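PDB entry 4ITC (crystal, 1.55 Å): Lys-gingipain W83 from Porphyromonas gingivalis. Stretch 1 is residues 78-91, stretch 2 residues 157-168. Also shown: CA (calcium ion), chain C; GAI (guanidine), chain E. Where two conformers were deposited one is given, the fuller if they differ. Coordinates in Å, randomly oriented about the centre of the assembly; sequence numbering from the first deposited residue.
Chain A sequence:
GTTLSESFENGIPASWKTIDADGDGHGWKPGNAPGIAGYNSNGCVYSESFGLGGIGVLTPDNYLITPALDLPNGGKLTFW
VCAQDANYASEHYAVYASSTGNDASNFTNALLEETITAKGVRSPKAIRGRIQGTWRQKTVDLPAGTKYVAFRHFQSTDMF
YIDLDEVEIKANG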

ATOM      1  N   THR A  78      -0.598 -11.222   3.211  1.00  9.78           N
ATOM      2  CA  THR A  78       0.171 -10.492   4.199  1.00 10.05           C
ATOM      3  C   THR A  78       0.977  -9.414   3.503  1.00  9.46           C
ATOM      4  O   THR A  78       1.365  -9.562   2.391  1.00  9.47           O
ATOM      5  CB  THR A  78       1.108 -11.395   5.015  1.00 11.77           C
ATOM      6  OG1 THR A  78       2.069 -12.008   4.167  1.00 13.92           O
ATOM      7  CG2 THR A  78       0.272 -12.499   5.720  1.00 12.87           C
ATOM      8  N   PHE A  79       1.196  -8.315   4.223  1.00  9.07           N
ATOM      9  CA  PHE A  79       2.025  -7.223   3.703  1.00  8.91           C
ATOM     10  C   PHE A  79       2.456  -6.400   4.876  1.00  9.33           C
ATOM     11  O   PHE A  79       1.948  -6.557   5.988  1.00  9.71           O
ATOM     12  CB  PHE A  79       1.261  -6.353   2.674  1.00  8.58           C
ATOM     13  CG  PHE A  79       0.031  -5.702   3.202  1.00  8.77           C
ATOM     14  CD1 PHE A  79      -1.162  -6.381   3.205  1.00  8.51           C
ATOM     15  CD2 PHE A  79       0.041  -4.400   3.656  1.00  9.48           C
ATOM     16  CE1 PHE A  79      -2.321  -5.800   3.678  1.00  9.24           C
ATOM     17  CE2 PHE A  79      -1.118  -3.802   4.122  1.00  9.87           C
ATOM     18  CZ  PHE A  79      -2.300  -4.514   4.135  1.00  9.22           C
ATOM     19  N   TRP A  80       3.409  -5.512   4.620  1.00  9.42           N
ATOM     20  CA  TRP A  80       3.973  -4.593   5.621  1.00  9.43           C
ATOM     21  C   TRP A  80       3.644  -3.160   5.200  1.00  8.89           C
ATOM     22  O   TRP A  80       3.702  -2.828   4.004  1.00  8.64           O
ATOM     23  CB  TRP A  80       5.490  -4.789   5.705  1.00  9.63           C
ATOM     24  CG  TRP A  80       5.863  -6.121   6.272  1.00  9.89           C
ATOM     25  CD1 TRP A  80       5.943  -7.290   5.586  1.00 10.22           C
ATOM     26  CD2 TRP A  80       6.208  -6.422   7.634  1.00 10.44           C
ATOM     27  NE1 TRP A  80       6.312  -8.305   6.421  1.00 11.58           N
ATOM     28  CE2 TRP A  80       6.464  -7.806   7.688  1.00 11.57           C
ATOM     29  CE3 TRP A  80       6.269  -5.674   8.814  1.00 11.17           C
ATOM     30  CZ2 TRP A  80       6.831  -8.444   8.853  1.00 11.59           C
ATOM     31  CZ3 TRP A  80       6.645  -6.324  10.000  1.00 11.84           C
ATOM     32  CH2 TRP A  80       6.932  -7.667  10.004  1.00 12.50           C
ATOM     33  N   VAL A  81       3.323  -2.326   6.179  1.00  9.47           N
ATOM     34  CA  VAL A  81       2.991  -0.936   5.966  1.00  9.80           C
ATOM     35  C   VAL A  81       3.651  -0.062   7.030  1.00  9.77           C
ATOM     36  O   VAL A  81       3.854  -0.476   8.168  1.00  8.78           O
ATOM     37  CB  VAL A  81       1.458  -0.750   5.979  1.00 12.20           C
ATOM     38  CG1 VAL A  81       0.836  -1.129   7.305  1.00 13.50           C
ATOM     39  CG2 VAL A  81       1.042   0.628   5.532  1.00 14.35           C
ATOM     40  N   CYS A  82       3.971   1.160   6.648  0.70  9.02           N
ATOM     41  CA  CYS A  82       4.390   2.156   7.601  0.70  9.13           C
ATOM     42  C   CYS A  82       4.081   3.515   7.075  0.70  9.42           C
ATOM     43  O   CYS A  82       3.736   3.681   5.892  0.70  8.62           O
ATOM     44  CB  CYS A  82       5.868   2.062   7.933  0.70  9.24           C
ATOM     45  SG  CYS A  82       6.991   2.660   6.652  0.70  9.93           S
ATOM     46  N   ALA A  83       4.210   4.478   7.987  1.00 10.06           N
ATOM     47  CA  ALA A  83       4.308   5.888   7.660  1.00  9.92           C
ATOM     48  C   ALA A  83       5.781   6.187   7.453  1.00  9.48           C
ATOM     49  O   ALA A  83       6.614   5.927   8.317  1.00  9.80           O
ATOM     50  CB  ALA A  83       3.801   6.740   8.806  1.00 10.89           C
ATOM     51  N   GLN A  84       6.114   6.826   6.341  1.00  9.19           N
ATOM     52  CA  GLN A  84       7.504   7.187   6.097  1.00  9.42           C
ATOM     53  C   GLN A  84       8.062   8.148   7.141  1.00  9.34           C
ATOM     54  O   GLN A  84       9.231   8.042   7.499  1.00 10.44           O
ATOM     55  CB  GLN A  84       7.614   7.802   4.671  1.00 10.03           C
ATOM     56  CG  GLN A  84       8.984   8.385   4.308  1.00 10.91           C
ATOM     57  CD  GLN A  84      10.088   7.342   4.283  1.00 12.54           C
ATOM     58  OE1 GLN A  84       9.865   6.131   4.162  1.00 13.22           O
ATOM     59  NE2 GLN A  84      11.334   7.840   4.418  1.00 14.74           N
ATOM     60  N   ASP A  85       7.247   9.119   7.578  1.00  9.05           N
ATOM     61  CA  ASP A  85       7.713  10.142   8.534  1.00 10.10           C
ATOM     62  C   ASP A  85       6.854  10.045   9.778  1.00 10.11           C
ATOM     63  O   ASP A  85       5.633  10.258   9.716  1.00 10.98           O
ATOM     64  CB  ASP A  85       7.647  11.514   7.868  1.00 11.19           C
ATOM     65  CG  ASP A  85       8.157  12.629   8.739  1.00 12.10           C
ATOM     66  OD1 ASP A  85       8.089  12.509   9.988  1.00 12.72           O
ATOM     67  OD2 ASP A  85       8.654  13.641   8.181  1.00 12.48           O
ATOM     68  N   ALA A  86       7.474   9.625  10.894  1.00 10.80           N
ATOM     69  CA  ALA A  86       6.765   9.435  12.163  1.00 12.38           C
ATOM     70  C   ALA A  86       6.066  10.656  12.714  1.00 12.85           C
ATOM     71  O   ALA A  86       5.128  10.515  13.512  1.00 13.43           O
ATOM     72  CB  ALA A  86       7.730   8.861  13.206  1.00 13.22           C
ATOM     73  N   ASN A  87       6.501  11.850  12.308  1.00 12.83           N
ATOM     74  CA  ASN A  87       5.845  13.101  12.726  1.00 14.08           C
ATOM     75  C   ASN A  87       4.630  13.465  11.849  1.00 12.95           C
ATOM     76  O   ASN A  87       3.883  14.407  12.150  1.00 12.29           O
ATOM     77  CB  ASN A  87       6.858  14.260  12.693  1.00 17.17           C
ATOM     78  CG  ASN A  87       8.049  14.040  13.601  1.00 20.62           C
ATOM     79  OD1 ASN A  87       9.209  14.078  13.162  1.00 28.23           O
ATOM     80  ND2 ASN A  87       7.784  13.805  14.822  1.00 22.05           N
ATOM     81  N   TYR A  88       4.417  12.709  10.768  1.00 11.30           N
ATOM     82  CA  TYR A  88       3.332  12.919   9.821  1.00 10.70           C
ATOM     83  C   TYR A  88       2.765  11.572   9.430  1.00 11.32           C
ATOM     84  O   TYR A  88       2.825  11.181   8.267  1.00 10.29           O
ATOM     85  CB  TYR A  88       3.803  13.671   8.593  1.00 10.88           C
ATOM     86  CG  TYR A  88       4.332  15.062   8.858  1.00 11.12           C
ATOM     87  CD1 TYR A  88       5.661  15.257   9.189  1.00 11.33           C
ATOM     88  CD2 TYR A  88       3.491  16.175   8.803  1.00 10.99           C
ATOM     89  CE1 TYR A  88       6.144  16.517   9.440  1.00 11.88           C
ATOM     90  CE2 TYR A  88       3.979  17.438   9.067  1.00 11.29           C
ATOM     91  CZ  TYR A  88       5.315  17.596   9.346  1.00 12.24           C
ATOM     92  OH  TYR A  88       5.823  18.861   9.578  1.00 13.03           O
ATOM     93  N   ALA A  89       2.221  10.843  10.413  1.00 10.74           N
ATOM     94  CA  ALA A  89       2.026   9.408  10.240  1.00 11.11           C
ATOM     95  C   ALA A  89       0.609   8.984   9.868  1.00 10.97           C
ATOM     96  O   ALA A  89       0.368   7.802   9.571  1.00 11.84           O
ATOM     97  CB  ALA A  89       2.428   8.690  11.512  1.00 11.91           C
ATOM     98  N   SER A  90      -0.344   9.901   9.947  0.50 10.75           N
ATOM     99  CA  SER A  90      -1.752   9.544   9.806  0.50  9.95           C
ATOM    100  C   SER A  90      -2.187   9.420   8.365  0.50 10.23           C
ATOM    101  O   SER A  90      -2.880  10.306   7.829  0.50 10.27           O
ATOM    102  CB  SER A  90      -2.629  10.571  10.523  0.50 10.15           C
ATOM    103  OG  SER A  90      -2.269  10.585  11.884  0.50 10.08           O
ATOM    104  N   GLU A  91      -1.743   8.326   7.734  1.00  9.62           N
ATOM    105  CA  GLU A  91      -2.185   7.982   6.402  1.00  9.23           C
ATOM    106  C   GLU A  91      -3.297   6.954   6.470  1.00  8.96           C
ATOM    107  O   GLU A  91      -3.208   5.963   7.227  1.00  9.74           O
ATOM    108  CB  GLU A  91      -1.001   7.449   5.576  1.00  8.87           C
ATOM    109  CG  GLU A  91       0.154   8.462   5.421  1.00  9.01           C
ATOM    110  CD  GLU A  91      -0.141   9.628   4.480  1.00  8.73           C
ATOM    111  OE1 GLU A  91      -1.286   9.733   3.957  1.00  9.20           O
ATOM    112  OE2 GLU A  91       0.753  10.495   4.293  1.00  9.60           O
TER
HETATM  113 CA    CA C1202      11.092  -4.821  -0.314  1.00  9.25          CA
HETATM  114  C   GAI E1204       0.518  18.483   9.504  1.00 12.15           C
HETATM  115  N1  GAI E1204       0.949  18.803  10.655  1.00 12.25           N
HETATM  116  N2  GAI E1204       0.385  19.376   8.545  1.00 13.44           N
HETATM  117  N3  GAI E1204       0.194  17.222   9.361  1.00 13.16           N
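Stretch 2, residues 157-168: TDMFYIDLDEVE

Stretch 2 enters as an irregular segment, residues 157-160, and then extends as a strand, 161-168, that runs antiparallel beside strand 78-83. The two N-to-C directions make an angle of 160°, and the axes approach to 4.8 Å, the spacing of neighbouring strands in a sheet. Cys 82 pairs with Asp 163 and Trp 80 with Asp 165, each through two backbone N-to-O hydrogen bonds. Beyond Asp 165 the register slips by one residue, so that Thr 78 pairs with Glu 168, again through two bonds of 2.9 Å (Thr 78 N to Glu 168 O, Glu 168 N to Thr 78 O). The extra residue is taken up in a beta bulge, within which Glu 166 has positive phi and psi (57°/63°). Its CB lies 3.7 Å from Trp 80 CD1, while its OE1, 2.4 Å from the calcium ion, joins both carboxylate oxygens of Asp 165 in binding the metal.

The side chains of Val 81, Ala 83, Ile 162 and Leu 164 share one face of the sheet. Here Leu 164 CD1 packs closely against the Phe 79 ring, 3.3 Å from CD2, and Ile 162 CG1 lies 3.7 Å from Val 81 CG2. On the other face, Cys 82 SG is 3.4 Å from Asp 163 OD2, and this same OD2 comes within 2.6 Å of Gln 84 OE1.

Past the strand, stretch 1 folds through a type I turn, Asp 85 to Tyr 88, and the start of stretch 2 fits against it. Gln 84 N still bonds Tyr 161 O at 3.1 Å, and its CG meets the Phe 160 ring at the edge, 3.9 Å from CE2; Asp 85 CB lies 3.7 Å from Phe 160 CD2. Water 3 fills the gap behind the turn, accepting from Asp 85 N at 3.0 Å and lying 2.8 Å from both Tyr 88 O and Tyr 161 O.

Met 159 is the main bump of stretch 2, covered over 105 Å². Its side chain sits in a hollow lined by Tyr 88, Ser 90 and Glu 91: CG is 3.3 Å from Ser 90 O, SD 4.1 Å from Tyr 88 CB, and CB 3.3 Å from Glu 91 OE2. The same OE2 accepts a hydrogen bond from Phe 160 N at 2.9 Å, tying the two loops together beside the methionine.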

ATOM      1  N   THR A 157      -4.744  13.413   3.567  1.00  9.61           N
ATOM      2  CA  THR A 157      -4.145  14.657   3.065  1.00  9.78           C
ATOM      3  C   THR A 157      -3.186  15.238   4.098  1.00  9.65           C
ATOM      4  O   THR A 157      -3.387  15.116   5.319  1.00  9.33           O
ATOM      5  CB  THR A 157      -5.250  15.674   2.693  1.00 10.39           C
ATOM      6  OG1 THR A 157      -4.665  16.775   1.997  1.00 10.47           O
ATOM      7  CG2 THR A 157      -5.942  16.223   3.961  1.00 10.89           C
ATOM      8  N   ASP A 158      -2.110  15.825   3.612  1.00  9.62           N
ATOM      9  CA  ASP A 158      -1.245  16.667   4.425  1.00  9.13           C
ATOM     10  C   ASP A 158      -0.527  15.958   5.551  1.00  9.12           C
ATOM     11  O   ASP A 158      -0.326  16.507   6.619  1.00  9.01           O
ATOM     12  CB  ASP A 158      -2.059  17.886   4.962  1.00  9.02           C
ATOM     13  CG  ASP A 158      -1.181  18.949   5.514  1.00  9.87           C
ATOM     14  OD1 ASP A 158      -0.029  19.125   5.052  1.00 10.87           O
ATOM     15  OD2 ASP A 158      -1.663  19.683   6.408  1.00 11.19           O
ATOM     16  N   MET A 159      -0.064  14.744   5.265  1.00  8.63           N
ATOM     17  CA  MET A 159       0.802  14.006   6.166  1.00  8.72           C
ATOM     18  C   MET A 159       2.134  13.848   5.453  1.00  8.57           C
ATOM     19  O   MET A 159       2.857  14.866   5.264  1.00  9.04           O
ATOM     20  CB  MET A 159       0.127  12.727   6.629  1.00  9.48           C
ATOM     21  CG  MET A 159      -0.974  13.026   7.650  1.00  9.67           C
ATOM     22  SD  MET A 159      -0.278  13.493   9.242  1.00 10.81           S
ATOM     23  CE  MET A 159      -1.678  14.400   9.987  1.00 10.69           C
ATOM     24  N   PHE A 160       2.483  12.655   4.989  1.00  7.95           N
ATOM     25  CA  PHE A 160       3.697  12.560   4.150  1.00  7.89           C
ATOM     26  C   PHE A 160       3.536  11.415   3.163  1.00  7.44           C
ATOM     27  O   PHE A 160       2.936  11.612   2.115  1.00  8.00           O
ATOM     28  CB  PHE A 160       4.990  12.533   4.969  1.00  8.32           C
ATOM     29  CG  PHE A 160       6.235  12.769   4.158  1.00  8.79           C
ATOM     30  CD1 PHE A 160       6.326  13.874   3.332  1.00  9.81           C
ATOM     31  CD2 PHE A 160       7.288  11.896   4.212  1.00  9.43           C
ATOM     32  CE1 PHE A 160       7.490  14.126   2.592  1.00 10.03           C
ATOM     33  CE2 PHE A 160       8.467  12.136   3.460  1.00 10.20           C
ATOM     34  CZ  PHE A 160       8.549  13.238   2.649  1.00 10.11           C
ATOM     35  N   TYR A 161       4.112  10.270   3.441  1.00  7.35           N
ATOM     36  CA  TYR A 161       3.923   9.064   2.613  1.00  7.33           C
ATOM     37  C   TYR A 161       3.427   7.905   3.432  1.00  7.00           C
ATOM     38  O   TYR A 161       3.759   7.766   4.610  1.00  7.82           O
ATOM     39  CB  TYR A 161       5.180   8.548   1.921  1.00  7.67           C
ATOM     40  CG  TYR A 161       6.162   9.498   1.310  1.00  8.38           C
ATOM     41  CD1 TYR A 161       5.775  10.761   0.828  1.00  9.03           C
ATOM     42  CD2 TYR A 161       7.479   9.089   1.140  1.00  9.55           C
ATOM     43  CE1 TYR A 161       6.719  11.599   0.261  1.00 10.38           C
ATOM     44  CE2 TYR A 161       8.425   9.918   0.556  1.00 10.69           C
ATOM     45  CZ  TYR A 161       8.034  11.166   0.124  1.00 10.66           C
ATOM     46  OH  TYR A 161       8.906  12.056  -0.505  1.00 13.37           O
ATOM     47  N   ILE A 162       2.661   7.034   2.764  1.00  7.15           N
ATOM     48  CA  ILE A 162       2.470   5.679   3.193  1.00  7.24           C
ATOM     49  C   ILE A 162       3.390   4.784   2.361  1.00  7.09           C
ATOM     50  O   ILE A 162       3.453   4.908   1.129  1.00  7.42           O
ATOM     51  CB  ILE A 162       0.978   5.222   3.098  1.00  7.40           C
ATOM     52  CG1 ILE A 162       0.813   3.799   3.657  1.00  8.37           C
ATOM     53  CG2 ILE A 162       0.384   5.379   1.714  1.00  7.64           C
ATOM     54  CD1 ILE A 162      -0.646   3.415   3.788  1.00  9.28           C
ATOM     55  N   ASP A 163       4.070   3.868   3.030  1.00  7.32           N
ATOM     56  CA  ASP A 163       4.949   2.920   2.386  1.00  7.56           C
ATOM     57  C   ASP A 163       4.354   1.503   2.562  1.00  7.60           C
ATOM     58  O   ASP A 163       3.852   1.168   3.623  1.00  7.56           O
ATOM     59  CB  ASP A 163       6.313   2.908   3.035  1.00  7.84           C
ATOM     60  CG  ASP A 163       7.043   4.245   3.081  1.00  8.76           C
ATOM     61  OD1 ASP A 163       6.680   5.262   2.441  1.00  8.59           O
ATOM     62  OD2 ASP A 163       8.088   4.240   3.835  1.00 10.52           O
ATOM     63  N   LEU A 164       4.560   0.666   1.556  0.50  7.45           N
ATOM     64  CA  LEU A 164       4.004  -0.671   1.471  0.50  7.44           C
ATOM     65  C   LEU A 164       5.092  -1.591   0.932  0.50  7.51           C
ATOM     66  O   LEU A 164       5.823  -1.219  -0.003  0.50  7.02           O
ATOM     67  CB  LEU A 164       2.783  -0.674   0.524  0.50  7.67           C
ATOM     68  CG  LEU A 164       2.229  -2.025   0.084  0.50  7.56           C
ATOM     69  CD1 LEU A 164       1.463  -2.618   1.241  0.50  7.85           C
ATOM     70  CD2 LEU A 164       1.279  -1.873  -1.108  0.50  7.65           C
ATOM     71  N   ASP A 165       5.216  -2.793   1.525  1.00  7.70           N
ATOM     72  CA  ASP A 165       6.270  -3.731   1.099  1.00  8.31           C
ATOM     73  C   ASP A 165       5.879  -5.170   1.341  1.00  8.93           C
ATOM     74  O   ASP A 165       4.964  -5.477   2.131  1.00  8.71           O
ATOM     75  CB  ASP A 165       7.596  -3.401   1.801  1.00  8.35           C
ATOM     76  CG  ASP A 165       8.827  -3.879   1.038  1.00  9.36           C
ATOM     77  OD1 ASP A 165       8.723  -4.302  -0.129  1.00  8.65           O
ATOM     78  OD2 ASP A 165       9.937  -3.783   1.615  1.00 10.05           O
ATOM     79  N   GLU A 166       6.580  -6.052   0.613  1.00  9.32           N
ATOM     80  CA  GLU A 166       6.643  -7.491   0.899  1.00  9.92           C
ATOM     81  C   GLU A 166       5.241  -8.100   0.926  1.00  9.65           C
ATOM     82  O   GLU A 166       4.779  -8.595   1.947  1.00 10.04           O
ATOM     83  CB  GLU A 166       7.388  -7.706   2.194  1.00 10.67           C
ATOM     84  CG  GLU A 166       8.840  -7.193   2.132  1.00 11.71           C
ATOM     85  CD  GLU A 166       9.693  -7.782   1.033  1.00 12.28           C
ATOM     86  OE1 GLU A 166      10.536  -6.995   0.525  1.00 12.06           O
ATOM     87  OE2 GLU A 166       9.490  -8.982   0.654  1.00 13.00           O
ATOM     88  N   VAL A 167       4.601  -8.041  -0.216  1.00 10.11           N
ATOM     89  CA  VAL A 167       3.238  -8.547  -0.387  1.00 10.52           C
ATOM     90  C   VAL A 167       3.305 -10.011  -0.718  1.00 11.59           C
ATOM     91  O   VAL A 167       3.974 -10.407  -1.644  1.00 12.12           O
ATOM     92  CB  VAL A 167       2.524  -7.833  -1.529  1.00 10.61           C
ATOM     93  CG1 VAL A 167       1.172  -8.493  -1.831  1.00 11.82           C
ATOM     94  CG2 VAL A 167       2.361  -6.354  -1.181  1.00 10.63           C
ATOM     95  N   GLU A 168       2.601 -10.812   0.058  1.00 10.54           N
ATOM     96  CA  GLU A 168       2.556 -12.269  -0.152  1.00 10.82           C
ATOM     97  C   GLU A 168       1.106 -12.753  -0.145  1.00 10.50           C
ATOM     98  O   GLU A 168       0.323 -12.381   0.755  1.00 10.84           O
ATOM     99  CB  GLU A 168       3.290 -12.995   0.958  1.00 11.49           C
TER
HETATM  100  O   HOH W   1       4.228 -10.362   4.099  1.00 14.26           O
HETATM  101  O   HOH W   2       0.428 -14.738   2.933  1.00 25.04           O
HETATM  102  O   HOH W   3       4.465   9.615   6.566  1.00  7.53           O